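Local structure of L-threonine dehydrogenase (Flavobacterium frigidimaris, 2YY7) at residues Asn94-Ser97 / Leu98-Val101; Glu151-Cys154 / Glu155-Asn159; Ala222-Asn225 / Ile226-Pro230; Ser286-Arg289 / Glu290-Trp294. The protein binds NAD and probably catalyses the oxidation of L-threonine at its 3-position. All blocks are in the same frame, centred on the assembly; numbering follows the deposited sequence.

Contact 1 (Asn94-Ser97 / Leu98-Val101); sequences NMNS and LFHV
The Phe-99 ring reaches back to Met-95, one turn earlier on helix 87-106, a helix of the Rossmann fold that also lies at the subunit interface. From the base of the Phe-99 side chain, CB sits near Asn-96 O (3.7 Å). CG turns beside the backbone N (chi1 -77°), which swings the ring back along the helix toward Met-95. CD2 is then 3.2 Å from Met-95 O, the same oxygen that accepts the Phe-99 N-H; on the ring edge, CD2 also meets Asn-96 OD1 at 3.8 Å, the amide and ring planes standing 45° apart. Farther out, CE2 and CZ reach Met-95 CE, with CZ 4.0 Å from it; the methionine gets there because its chain is bent at both chi2 and chi3. Trp-153 of the same chain and Trp-91 of the second subunit each pair edge-to-face with the Phe-99 ring, so this cluster runs straight into the dimer interface. Asp-92 OD1 takes Asn-96 ND2, while His-100 NE2 donates to Leu-55 O. The His-100 ring lies over a backbone oxygen: Asn-96 O accepts His-100 N at 3.0 Å and also stands 3.1 Å from His-100 CG, beneath the middle of the imidazole.

Contact 2 (Glu151-Cys154 / Glu155-Asn159); sequences ERWC and EYYHN
Regular i to i+4 hydrogen bonds join the two segments as one turn of helix runs into the next, the straightest from Tyr-157 N to Trp-153 O (2.8 Å, 176°). Outside this backbone, Arg-152 and Glu-155 lie alongside each other in a salt bridge. The arginine chain is bent at chi2 and chi3, which curls its guanidinium back so that NH1 meets Glu-155 OE1 at 2.6 Å; NH2 adds a weak bond to the same oxygen. OE1 lies at the edge of the guanidinium, yet the arginine meets it from above the carboxylate plane, the two planes being 70° apart. NH1 also donates to Pro-139 O of the second subunit. A leucine in place of Arg-152 would probably leave the Glu-155 carboxylate without its cation and Pro-139 O of the neighbour without this donor. Elsewhere, the edge of Trp-153 points at the face of Tyr-156, with CZ3 3.8 Å from CD2 of that tyrosine, while Trp-153 CE3 touches Tyr-157 CE2. Tyr-156 OH bonds Glu-84 of the second subunit. Helix 142-161 also carries the NAD-binding Lys-147, and its pairing with the second subunit is consistent with the helix-bundle dimer interface common among short-chain dehydrogenase-like enzymes.

Contact 3 (Ala222-Asn225 / Ile226-Pro230); sequences ATIN and IMKAP
Lys-228 lies back across Ile-224 on the last turn of helix 216-228, which packs on the central parallel sheet of the Rossmann fold. Its CG stands between the backbone N and the carbonyl carbon (chi1 69°), a setting that presses this carbon to 3.4 Å from both Ile-224 O and Asn-225 O. A further bend at chi3 brings Lys-228 CE over to the branch methyl of Ile-224, CG2, at 3.8 Å. Ile-224 also packs on Leu-22 and Leu-25 of helix 13-26. Ile-226 holds CG1 anti to its backbone N (chi1 -172°) and extended beyond, which leaves the CG2 methyl lying against the preceding turn, 3.2 Å from Thr-223 O. Met-227 CG comes near the same oxygen before its chain, bent at chi2 and chi3, leads away. Met-227 N makes a weak bond to that oxygen. Thr-223 OG1 is turned to Tyr-170 OH and Ala-219 O. Arg-166 NH1 takes Ile-226 O from the last turn and Ala-229 O just beyond the helix. Ala-229 N still makes a weak bond to Asn-225 O, and Ala-229 CB rests 3.4 Å from that same oxygen.

Contact 4 (Ser286-Arg289 / Glu290-Trp294); sequences SQAR and EDWDW
Ala-288 O is gripped twice: Trp-292 N donates to it at 3.1 Å in the usual helical way, and Trp-294 N, past the turn, adds a weaker bond at 3.3 Å that is nearly straight. The chain can come back to this oxygen because Asp-293 adopts a left-handed backbone conformation with positive phi (61°). The same oxygen also sits over one face of the Trp-292 indole, off toward the rim, and Trp-294 CB lies over that face too. The indole reaches back because CG is set between the backbone N and the carbonyl carbon (chi1 44°), which lays CZ2 3.8 Å from Ala-288 CB. Tyr-240 meets the ring edge-to-face, and its OH bonds Asp-291 OD2. With Trp-292 cut back to an alanine, a gap is likely to open between Ala-288, Ile-226 and Tyr-240, and the Ala-288 carbonyl is likely to lose its cover. Trp-294 crosses Arg-289: its CD1 is over one face of the guanidinium and 3.9 Å from Arg-289 CG, the flat groups inclined at 51°. Arg-289 is meanwhile tied through NE to Asp-285. The Ala-288 carbonyl is shared by two N-H groups and the Trp-294 indole N-H is met by Ala-243 O, so burying Trp-294 against helix 216-228 probably costs little in lost polar contacts.

Overall arrangement
Along the chain the four contacts follow in series, and in space they form two touching pairs. Contacts 1 and 2, centres 12 Å apart, sit on helices 87-106 and 142-161, neighbours that pack together and against strand 112-118 while both also meet the second subunit. Contacts 3 and 4, centres 11 Å apart, join helix 216-228 to the later segment 286-294, whose Trp-292 and Trp-294 rest on Ile-226 and Ala-222. Ile-72 and Leu-74 of strand 71-74 touch contact 1 whereas Tyr-73 touches contact 3, consistent with opposite faces of the Rossmann sheet. One pair thus contributes to the dimer interface; the other ties the later chain to the NAD-binding domain.

Contact 1 (Asn94-Ser97 / Leu98-Val101)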
loop_
_atom_site.group_PDB
_atom_site.type_symbol
_atom_site.label_atom_id
_atom_site.label_comp_id
_atom_site.label_asym_id
_atom_site.label_seq_id
_atom_site.Cartn_x
_atom_site.Cartn_y
_atom_site.Cartn_z
ATOM N N ASN A 94 0.076 -12.911 3.487
ATOM C CA ASN A 94 0.972 -12.155 2.625
ATOM C C ASN A 94 1.752 -11.055 3.345
ATOM O O ASN A 94 2.938 -10.864 3.076
ATOM C CB ASN A 94 0.186 -11.565 1.448
ATOM C CG ASN A 94 -0.378 -12.639 0.523
ATOM O OD1 ASN A 94 -0.386 -13.827 0.856
ATOM N ND2 ASN A 94 -0.856 -12.222 -0.637
ATOM N N MET A 95 1.101 -10.341 4.263
ATOM C CA MET A 95 1.777 -9.267 4.984
ATOM C C MET A 95 2.601 -9.716 6.184
ATOM O O MET A 95 3.771 -9.345 6.315
ATOM C CB MET A 95 0.768 -8.210 5.466
ATOM C CG MET A 95 0.079 -7.418 4.357
ATOM S SD MET A 95 1.231 -6.733 3.137
ATOM C CE MET A 95 2.196 -5.569 4.131
ATOM N N ASN A 96 1.995 -10.506 7.063
ATOM C CA ASN A 96 2.684 -10.937 8.273
ATOM C C ASN A 96 3.855 -11.878 8.052
ATOM O O ASN A 96 4.813 -11.847 8.818
ATOM C CB ASN A 96 1.683 -11.525 9.277
ATOM C CG ASN A 96 0.763 -10.455 9.860
ATOM O OD1 ASN A 96 1.223 -9.383 10.252
ATOM N ND2 ASN A 96 -0.532 -10.740 9.918
ATOM N N SER A 97 3.799 -12.701 7.009
ATOM C CA SER A 97 4.916 -13.595 6.730
ATOM C C SER A 97 6.106 -12.724 6.318
ATOM O O SER A 97 7.251 -13.009 6.666
ATOM C CB SER A 97 4.556 -14.572 5.607
ATOM O OG SER A 97 4.297 -13.893 4.387
ATOM N N LEU A 98 5.828 -11.653 5.577
ATOM C CA LEU A 98 6.885 -10.744 5.137
ATOM C C LEU A 98 7.466 -9.986 6.321
ATOM O O LEU A 98 8.682 -9.795 6.404
ATOM C CB LEU A 98 6.352 -9.747 4.100
ATOM C CG LEU A 98 7.334 -8.680 3.604
ATOM C CD1 LEU A 98 8.557 -9.330 2.954
ATOM C CD2 LEU A 98 6.620 -7.771 2.608
ATOM N N PHE A 99 6.603 -9.543 7.235
ATOM C CA PHE A 99 7.081 -8.821 8.413
ATOM C C PHE A 99 8.010 -9.702 9.250
ATOM O O PHE A 99 9.030 -9.229 9.761
ATOM C CB PHE A 99 5.912 -8.333 9.279
ATOM C CG PHE A 99 5.206 -7.118 8.731
ATOM C CD1 PHE A 99 5.922 -5.967 8.404
ATOM C CD2 PHE A 99 3.824 -7.120 8.550
ATOM C CE1 PHE A 99 5.272 -4.834 7.904
ATOM C CE2 PHE A 99 3.165 -5.994 8.052
ATOM C CZ PHE A 99 3.892 -4.849 7.727
ATOM N N HIS A 100 7.661 -10.978 9.395
ATOM C CA HIS A 100 8.502 -11.903 10.163
ATOM C C HIS A 100 9.891 -12.032 9.556
ATOM O O HIS A 100 10.893 -11.939 10.263
ATOM C CB HIS A 100 7.875 -13.293 10.231
ATOM C CG HIS A 100 6.557 -13.323 10.937
ATOM N ND1 HIS A 100 6.193 -12.373 11.867
ATOM C CD2 HIS A 100 5.535 -14.207 10.879
ATOM C CE1 HIS A 100 5.000 -12.672 12.350
ATOM N NE2 HIS A 100 4.580 -13.781 11.768
ATOM N N VAL A 101 9.951 -12.257 8.250
ATOM C CA VAL A 101 11.237 -12.400 7.568
ATOM C C VAL A 101 12.027 -11.089 7.587
ATOM O O VAL A 101 13.242 -11.098 7.768
ATOM C CB VAL A 101 11.052 -12.873 6.104
ATOM C CG1 VAL A 101 12.398 -12.901 5.380
ATOM C CG2 VAL A 101 10.429 -14.261 6.089
#

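Contact 2 (Glu151-Cys154 / Glu155-Asn159)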
loop_
_atom_site.group_PDB
_atom_site.type_symbol
_atom_site.label_atom_id
_atom_site.label_comp_id
_atom_site.label_asym_id
_atom_site.label_seq_id
_atom_site.Cartn_x
_atom_site.Cartn_y
_atom_site.Cartn_z
ATOM N N GLU A 151 6.066 -4.105 -1.027
ATOM C CA GLU A 151 7.151 -3.354 -1.660
ATOM C C GLU A 151 7.533 -2.141 -0.821
ATOM O O GLU A 151 8.717 -1.885 -0.591
ATOM C CB GLU A 151 6.741 -2.870 -3.059
ATOM C CG GLU A 151 6.557 -3.972 -4.086
ATOM C CD GLU A 151 6.394 -3.429 -5.499
ATOM O OE1 GLU A 151 6.083 -4.223 -6.411
ATOM O OE2 GLU A 151 6.579 -2.208 -5.697
ATOM N N ARG A 152 6.529 -1.385 -0.381
ATOM C CA ARG A 152 6.771 -0.196 0.434
ATOM C C ARG A 152 7.552 -0.556 1.699
ATOM O O ARG A 152 8.490 0.150 2.083
ATOM C CB ARG A 152 5.445 0.468 0.821
ATOM C CG ARG A 152 4.598 1.002 -0.345
ATOM C CD ARG A 152 5.224 2.225 -1.025
ATOM N NE ARG A 152 6.195 1.848 -2.048
ATOM C CZ ARG A 152 7.463 2.242 -2.069
ATOM N NH1 ARG A 152 7.927 3.035 -1.114
ATOM N NH2 ARG A 152 8.266 1.841 -3.049
ATOM N N TRP A 153 7.167 -1.652 2.351
ATOM C CA TRP A 153 7.848 -2.074 3.568
ATOM C C TRP A 153 9.258 -2.605 3.308
ATOM O O TRP A 153 10.158 -2.390 4.120
ATOM C CB TRP A 153 7.006 -3.109 4.326
ATOM C CG TRP A 153 5.929 -2.475 5.164
ATOM C CD1 TRP A 153 4.573 -2.554 4.972
ATOM C CD2 TRP A 153 6.121 -1.653 6.325
ATOM N NE1 TRP A 153 3.913 -1.833 5.947
ATOM C CE2 TRP A 153 4.837 -1.271 6.787
ATOM C CE3 TRP A 153 7.254 -1.205 7.020
ATOM C CZ2 TRP A 153 4.656 -0.460 7.917
ATOM C CZ3 TRP A 153 7.073 -0.396 8.145
ATOM C CH2 TRP A 153 5.781 -0.034 8.580
ATOM N N CYS A 154 9.462 -3.292 2.186
ATOM C CA CYS A 154 10.800 -3.792 1.865
ATOM C C CYS A 154 11.749 -2.608 1.724
ATOM O O CYS A 154 12.869 -2.623 2.242
ATOM C CB CYS A 154 10.795 -4.583 0.554
ATOM S SG CYS A 154 10.083 -6.226 0.691
ATOM N N GLU A 155 11.290 -1.581 1.017
ATOM C CA GLU A 155 12.091 -0.383 0.807
ATOM C C GLU A 155 12.347 0.318 2.138
ATOM O O GLU A 155 13.448 0.818 2.394
ATOM C CB GLU A 155 11.367 0.563 -0.149
ATOM C CG GLU A 155 12.214 1.717 -0.639
ATOM C CD GLU A 155 11.460 2.603 -1.604
ATOM O OE1 GLU A 155 10.525 3.304 -1.163
ATOM O OE2 GLU A 155 11.795 2.592 -2.804
ATOM N N TYR A 156 11.323 0.357 2.986
ATOM C CA TYR A 156 11.453 0.991 4.292
ATOM C C TYR A 156 12.532 0.270 5.098
ATOM O O TYR A 156 13.457 0.899 5.609
ATOM C CB TYR A 156 10.133 0.933 5.064
ATOM C CG TYR A 156 10.156 1.750 6.339
ATOM C CD1 TYR A 156 9.867 3.115 6.318
ATOM C CD2 TYR A 156 10.506 1.168 7.561
ATOM C CE1 TYR A 156 9.922 3.883 7.480
ATOM C CE2 TYR A 156 10.568 1.935 8.733
ATOM C CZ TYR A 156 10.272 3.290 8.680
ATOM O OH TYR A 156 10.317 4.057 9.822
ATOM N N TYR A 157 12.406 -1.049 5.222
ATOM C CA TYR A 157 13.381 -1.833 5.977
ATOM C C TYR A 157 14.802 -1.679 5.444
ATOM O O TYR A 157 15.767 -1.706 6.212
ATOM C CB TYR A 157 12.983 -3.313 5.994
ATOM C CG TYR A 157 12.072 -3.680 7.147
ATOM C CD1 TYR A 157 12.552 -4.404 8.237
ATOM C CD2 TYR A 157 10.735 -3.294 7.153
ATOM C CE1 TYR A 157 11.726 -4.738 9.303
ATOM C CE2 TYR A 157 9.894 -3.622 8.215
ATOM C CZ TYR A 157 10.397 -4.346 9.288
ATOM O OH TYR A 157 9.569 -4.684 10.338
ATOM N N HIS A 158 14.939 -1.532 4.132
ATOM C CA HIS A 158 16.260 -1.348 3.548
ATOM C C HIS A 158 16.814 0.019 3.936
ATOM O O HIS A 158 17.921 0.127 4.476
ATOM C CB HIS A 158 16.214 -1.412 2.024
ATOM C CG HIS A 158 17.506 -1.017 1.382
ATOM N ND1 HIS A 158 18.603 -1.851 1.350
ATOM C CD2 HIS A 158 17.904 0.150 0.823
ATOM C CE1 HIS A 158 19.622 -1.214 0.799
ATOM N NE2 HIS A 158 19.225 0.002 0.471
ATOM N N ASN A 159 16.030 1.059 3.655
ATOM C CA ASN A 159 16.421 2.439 3.928
ATOM C C ASN A 159 16.590 2.809 5.392
ATOM O O ASN A 159 17.463 3.602 5.736
ATOM C CB ASN A 159 15.419 3.412 3.298
ATOM C CG ASN A 159 15.476 3.412 1.786
ATOM O OD1 ASN A 159 16.534 3.198 1.199
ATOM N ND2 ASN A 159 14.338 3.672 1.145
#

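Contact 3 (Ala222-Asn225 / Ile226-Pro230)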
loop_
_atom_site.group_PDB
_atom_site.type_symbol
_atom_site.label_atom_id
_atom_site.label_comp_id
_atom_site.label_asym_id
_atom_site.label_seq_id
_atom_site.Cartn_x
_atom_site.Cartn_y
_atom_site.Cartn_z
ATOM N N ALA A 222 16.185 -15.245 -13.071
ATOM C CA ALA A 222 16.054 -13.877 -12.589
ATOM C C ALA A 222 16.204 -13.840 -11.077
ATOM O O ALA A 222 16.964 -13.033 -10.537
ATOM C CB ALA A 222 14.692 -13.307 -12.993
ATOM N N THR A 223 15.472 -14.719 -10.403
ATOM C CA THR A 223 15.500 -14.803 -8.948
ATOM C C THR A 223 16.904 -15.048 -8.413
ATOM O O THR A 223 17.367 -14.350 -7.514
ATOM C CB THR A 223 14.577 -15.934 -8.447
ATOM O OG1 THR A 223 13.243 -15.701 -8.916
ATOM C CG2 THR A 223 14.571 -15.990 -6.922
ATOM N N ILE A 224 17.581 -16.043 -8.971
ATOM C CA ILE A 224 18.930 -16.377 -8.540
ATOM C C ILE A 224 19.945 -15.289 -8.870
ATOM O O ILE A 224 20.802 -14.964 -8.051
ATOM C CB ILE A 224 19.390 -17.708 -9.178
ATOM C CG1 ILE A 224 18.478 -18.842 -8.697
ATOM C CG2 ILE A 224 20.850 -17.987 -8.842
ATOM C CD1 ILE A 224 18.779 -20.177 -9.330
ATOM N N ASN A 225 19.854 -14.726 -10.070
ATOM C CA ASN A 225 20.795 -13.696 -10.480
ATOM C C ASN A 225 20.716 -12.400 -9.678
ATOM O O ASN A 225 21.750 -11.828 -9.338
ATOM C CB ASN A 225 20.650 -13.405 -11.973
ATOM C CG ASN A 225 21.167 -14.547 -12.836
ATOM O OD1 ASN A 225 21.956 -15.371 -12.375
ATOM N ND2 ASN A 225 20.737 -14.593 -14.090
ATOM N N ILE A 226 19.509 -11.929 -9.366
ATOM C CA ILE A 226 19.399 -10.696 -8.591
ATOM C C ILE A 226 19.931 -10.927 -7.177
ATOM O O ILE A 226 20.491 -10.024 -6.554
ATOM C CB ILE A 226 17.933 -10.176 -8.519
ATOM C CG1 ILE A 226 17.920 -8.788 -7.863
ATOM C CG2 ILE A 226 17.064 -11.140 -7.729
ATOM C CD1 ILE A 226 16.574 -8.079 -7.904
ATOM N N MET A 227 19.768 -12.148 -6.676
ATOM C CA MET A 227 20.242 -12.489 -5.336
ATOM C C MET A 227 21.759 -12.673 -5.251
ATOM O O MET A 227 22.367 -12.341 -4.233
ATOM C CB MET A 227 19.536 -13.753 -4.836
ATOM C CG MET A 227 18.117 -13.502 -4.338
ATOM S SD MET A 227 18.076 -12.509 -2.812
ATOM C CE MET A 227 18.143 -13.784 -1.592
ATOM N N LYS A 228 22.375 -13.202 -6.308
ATOM C CA LYS A 228 23.827 -13.404 -6.286
ATOM C C LYS A 228 24.601 -12.150 -6.693
ATOM O O LYS A 228 25.812 -12.071 -6.497
ATOM C CB LYS A 228 24.234 -14.558 -7.206
ATOM C CG LYS A 228 24.044 -14.267 -8.682
ATOM C CD LYS A 228 24.837 -15.236 -9.556
ATOM C CE LYS A 228 24.426 -16.681 -9.327
ATOM N NZ LYS A 228 25.153 -17.604 -10.249
ATOM N N ALA A 229 23.906 -11.170 -7.258
ATOM C CA ALA A 229 24.557 -9.939 -7.688
ATOM C C ALA A 229 25.116 -9.135 -6.518
ATOM O O ALA A 229 24.598 -9.198 -5.400
ATOM C CB ALA A 229 23.579 -9.082 -8.479
ATOM N N PRO A 230 26.200 -8.382 -6.755
ATOM C CA PRO A 230 26.782 -7.575 -5.680
ATOM C C PRO A 230 25.752 -6.549 -5.196
ATOM O O PRO A 230 24.972 -6.015 -5.987
ATOM C CB PRO A 230 28.008 -6.936 -6.343
ATOM C CG PRO A 230 27.667 -6.935 -7.803
ATOM C CD PRO A 230 27.003 -8.276 -7.986
#

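Contact 4 (Ser286-Arg289 / Glu290-Trp294)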
loop_
_atom_site.group_PDB
_atom_site.type_symbol
_atom_site.label_atom_id
_atom_site.label_comp_id
_atom_site.label_asym_id
_atom_site.label_seq_id
_atom_site.Cartn_x
_atom_site.Cartn_y
_atom_site.Cartn_z
ATOM N N SER A 286 13.640 -2.184 -18.145
ATOM C CA SER A 286 14.975 -1.642 -18.419
ATOM C C SER A 286 15.892 -1.481 -17.203
ATOM O O SER A 286 17.099 -1.720 -17.305
ATOM C CB SER A 286 14.857 -0.295 -19.139
ATOM O OG SER A 286 14.320 -0.466 -20.440
ATOM N N GLN A 287 15.344 -1.074 -16.059
ATOM C CA GLN A 287 16.177 -0.907 -14.868
ATOM C C GLN A 287 16.797 -2.233 -14.429
ATOM O O GLN A 287 17.946 -2.276 -13.984
ATOM C CB GLN A 287 15.374 -0.307 -13.707
ATOM C CG GLN A 287 15.159 1.205 -13.775
ATOM C CD GLN A 287 14.013 1.614 -14.690
ATOM O OE1 GLN A 287 13.654 2.793 -14.762
ATOM N NE2 GLN A 287 13.435 0.646 -15.391
ATOM N N ALA A 288 16.039 -3.318 -14.553
ATOM C CA ALA A 288 16.548 -4.632 -14.169
ATOM C C ALA A 288 17.697 -5.046 -15.085
ATOM O O ALA A 288 18.733 -5.536 -14.626
ATOM C CB ALA A 288 15.430 -5.666 -14.232
ATOM N N ARG A 289 17.509 -4.852 -16.385
ATOM C CA ARG A 289 18.535 -5.215 -17.357
ATOM C C ARG A 289 19.781 -4.347 -17.191
ATOM O O ARG A 289 20.905 -4.829 -17.330
ATOM C CB ARG A 289 17.972 -5.091 -18.780
ATOM C CG ARG A 289 16.700 -5.916 -18.986
ATOM C CD ARG A 289 16.188 -5.916 -20.427
ATOM N NE ARG A 289 14.933 -6.661 -20.516
ATOM C CZ ARG A 289 14.778 -7.843 -21.109
ATOM N NH1 ARG A 289 15.799 -8.450 -21.702
ATOM N NH2 ARG A 289 13.596 -8.439 -21.074
ATOM N N GLU A 290 19.578 -3.074 -16.872
ATOM C CA GLU A 290 20.685 -2.139 -16.693
ATOM C C GLU A 290 21.424 -2.320 -15.364
ATOM O O GLU A 290 22.656 -2.337 -15.332
ATOM C CB GLU A 290 20.166 -0.699 -16.813
ATOM C CG GLU A 290 21.147 0.381 -16.382
ATOM C CD GLU A 290 20.557 1.781 -16.486
ATOM O OE1 GLU A 290 21.223 2.747 -16.056
ATOM O OE2 GLU A 290 19.424 1.917 -16.999
ATOM N N ASP A 291 20.676 -2.464 -14.272
ATOM C CA ASP A 291 21.282 -2.616 -12.947
ATOM C C ASP A 291 21.993 -3.936 -12.674
ATOM O O ASP A 291 23.116 -3.940 -12.164
ATOM C CB ASP A 291 20.238 -2.390 -11.851
ATOM C CG ASP A 291 19.694 -0.972 -11.843
ATOM O OD1 ASP A 291 20.270 -0.103 -12.534
ATOM O OD2 ASP A 291 18.693 -0.729 -11.134
ATOM N N TRP A 292 21.350 -5.058 -12.984
ATOM C CA TRP A 292 21.988 -6.344 -12.736
ATOM C C TRP A 292 22.031 -7.296 -13.927
ATOM O O TRP A 292 22.119 -8.512 -13.758
ATOM C CB TRP A 292 21.354 -7.041 -11.518
ATOM C CG TRP A 292 19.857 -7.008 -11.460
ATOM C CD1 TRP A 292 19.073 -5.991 -10.986
ATOM C CD2 TRP A 292 18.962 -8.060 -11.842
ATOM N NE1 TRP A 292 17.745 -6.348 -11.044
ATOM C CE2 TRP A 292 17.649 -7.613 -11.565
ATOM C CE3 TRP A 292 19.141 -9.338 -12.387
ATOM C CZ2 TRP A 292 16.519 -8.401 -11.816
ATOM C CZ3 TRP A 292 18.018 -10.123 -12.637
ATOM C CH2 TRP A 292 16.724 -9.650 -12.349
ATOM N N ASP A 293 21.981 -6.732 -15.129
ATOM C CA ASP A 293 22.064 -7.509 -16.362
ATOM C C ASP A 293 20.984 -8.550 -16.613
ATOM O O ASP A 293 21.274 -9.630 -17.126
ATOM C CB ASP A 293 23.426 -8.196 -16.448
ATOM C CG ASP A 293 24.558 -7.217 -16.662
ATOM O OD1 ASP A 293 24.509 -6.475 -17.666
ATOM O OD2 ASP A 293 25.492 -7.193 -15.830
ATOM N N TRP A 294 19.742 -8.240 -16.262
ATOM C CA TRP A 294 18.664 -9.184 -16.511
ATOM C C TRP A 294 18.480 -9.368 -18.014
ATOM O O TRP A 294 18.545 -8.406 -18.774
ATOM C CB TRP A 294 17.347 -8.682 -15.916
ATOM C CG TRP A 294 16.140 -9.410 -16.462
ATOM C CD1 TRP A 294 15.045 -8.851 -17.054
ATOM C CD2 TRP A 294 15.921 -10.828 -16.475
ATOM N NE1 TRP A 294 14.157 -9.827 -17.434
ATOM C CE2 TRP A 294 14.667 -11.051 -17.092
ATOM C CE3 TRP A 294 16.660 -11.933 -16.027
ATOM C CZ2 TRP A 294 14.136 -12.334 -17.274
ATOM C CZ3 TRP A 294 16.130 -13.210 -16.209
ATOM C CH2 TRP A 294 14.878 -13.397 -16.828
#